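Local structure of Lmo0181 protein (Listeria monocytogenes serovar 1/2a, 5F7V) at residues A[301-304]-A[305-309]. The protein binds the cyclic glucan cycloalternan and, as the substrate-binding lipoprotein of an ABC transporter, probably delivers it for uptake into the cell. Residues are numbered along the deposited sequence; the frame is centred on the assembly and turned at random.
Sequences ASFM and SANEE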
loop_
_atom_site.group_PDB
_atom_site.type_symbol
_atom_site.label_atom_id
_atom_site.label_comp_id
_atom_site.label_asym_id
_atom_site.label_seq_id
_atom_site.Cartn_x
_atom_site.Cartn_y
_atom_site.Cartn_z
ATOM N N ALA A 301 -12.127 -16.757 -2.549
ATOM C CA ALA A 301 -11.917 -15.578 -1.727
ATOM C C ALA A 301 -11.774 -15.898 -0.258
ATOM O O ALA A 301 -10.926 -15.324 0.445
ATOM C CB ALA A 301 -13.034 -14.550 -1.954
ATOM N N SER A 302 -12.627 -16.800 0.227
ATOM C CA SER A 302 -12.609 -17.213 1.617
ATOM C C SER A 302 -11.311 -17.943 1.949
ATOM O O SER A 302 -10.705 -17.711 2.995
ATOM C CB SER A 302 -13.845 -18.060 1.929
ATOM O OG SER A 302 -13.817 -18.418 3.310
ATOM N N PHE A 303 -10.882 -18.852 1.079
ATOM C CA PHE A 303 -9.598 -19.539 1.222
ATOM C C PHE A 303 -8.447 -18.540 1.352
ATOM O O PHE A 303 -7.604 -18.610 2.244
ATOM C CB PHE A 303 -9.384 -20.495 0.015
ATOM C CG PHE A 303 -8.027 -21.135 -0.047
ATOM C CD1 PHE A 303 -6.975 -20.497 -0.692
ATOM C CD2 PHE A 303 -7.800 -22.385 0.519
ATOM C CE1 PHE A 303 -5.714 -21.093 -0.745
ATOM C CE2 PHE A 303 -6.533 -22.967 0.438
ATOM C CZ PHE A 303 -5.497 -22.322 -0.198
ATOM N N MET A 304 -8.385 -17.593 0.443
ATOM C CA MET A 304 -7.311 -16.622 0.436
ATOM C C MET A 304 -7.402 -15.808 1.708
ATOM O O MET A 304 -6.362 -15.424 2.233
ATOM C CB MET A 304 -7.420 -15.724 -0.790
ATOM C CG MET A 304 -7.057 -16.414 -2.074
ATOM S SD MET A 304 -5.340 -16.869 -2.242
ATOM C CE MET A 304 -4.622 -15.293 -2.776
ATOM N N SER A 305 -8.580 -15.569 2.269
ATOM C CA SER A 305 -8.723 -14.733 3.436
ATOM C C SER A 305 -8.252 -15.421 4.712
ATOM O O SER A 305 -7.492 -14.835 5.514
ATOM C CB SER A 305 -10.194 -14.317 3.577
ATOM O OG SER A 305 -10.357 -13.456 4.677
ATOM N N ALA A 306 -8.690 -16.660 4.882
ATOM C CA ALA A 306 -8.662 -17.303 6.189
ATOM C C ALA A 306 -8.085 -18.702 6.215
ATOM O O ALA A 306 -7.873 -19.232 7.302
ATOM C CB ALA A 306 -10.064 -17.277 6.795
ATOM N N ASN A 307 -7.798 -19.332 5.086
ATOM C CA ASN A 307 -7.229 -20.677 5.146
ATOM C C ASN A 307 -5.827 -20.663 5.760
ATOM O O ASN A 307 -4.994 -19.846 5.387
ATOM C CB ASN A 307 -7.233 -21.259 3.732
ATOM C CG ASN A 307 -6.674 -22.648 3.713
ATOM O OD1 ASN A 307 -5.447 -22.837 3.694
ATOM N ND2 ASN A 307 -7.562 -23.621 3.692
ATOM N N GLU A 308 -5.564 -21.577 6.685
ATOM C CA GLU A 308 -4.288 -21.575 7.421
ATOM C C GLU A 308 -3.102 -21.941 6.545
ATOM O O GLU A 308 -2.011 -21.407 6.711
ATOM C CB GLU A 308 -4.361 -22.512 8.604
ATOM C CG GLU A 308 -5.175 -21.950 9.751
ATOM C CD GLU A 308 -4.635 -22.434 11.093
ATOM O OE1 GLU A 308 -5.354 -23.102 11.850
ATOM O OE2 GLU A 308 -3.454 -22.166 11.402
ATOM N N GLU A 309 -3.314 -22.848 5.594
ATOM C CA GLU A 309 -2.240 -23.183 4.676
ATOM C C GLU A 309 -1.889 -21.958 3.835
ATOM O O GLU A 309 -0.704 -21.695 3.586
ATOM C CB GLU A 309 -2.578 -24.455 3.866
ATOM C CG GLU A 309 -1.692 -24.803 2.659
ATOM C CD GLU A 309 -0.270 -25.202 2.993
ATOM O OE1 GLU A 309 0.117 -25.339 4.187
ATOM O OE2 GLU A 309 0.500 -25.391 2.006
HETATM O O HOH W 1 -5.128 -17.095 4.754
#
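The side chain of N307 lies over one face of the F303 ring, four residues earlier in the chain. Its CB sits 3.9 Å from the ring centroid in a CH-pi contact, 29° off the ring normal. The amide lies above the CD2-CE2 side of the ring, N307 CG coming within 3.3 Å of F303 CE2, with ND2 nearest CD2 and OD1 nearest CE2. Amide and ring planes are inclined by 31°. In N307 the first torsion of -179° sets CG anti to the backbone N and carries the amide over the ring. N307 N donates to F303 O at 2.9 Å, one helical turn back, and A306 N does the same to S302 O at 3.0 Å. N307 stands between helices 294-306 and 308-316 and is the N-cap of the latter, OD1 accepting a weak bond from E309 N (2.9 Å) and a hydrogen bond from A310 N. This helix-to-helix joint belongs to the periplasmic-binding-protein fold, and the side chain of M304 lies about 12 Å from a bound glucose. A water sits 2.8 Å from N307 O, with M304 O farther off at 3.3 Å. Further out, F36 of helix 27-39 meets the F303 ring edge-to-face, and Q39 OE1 takes a weak bond from N307 ND2. S305 OG is hydrogen-bonded to V124 O of strand 119-135.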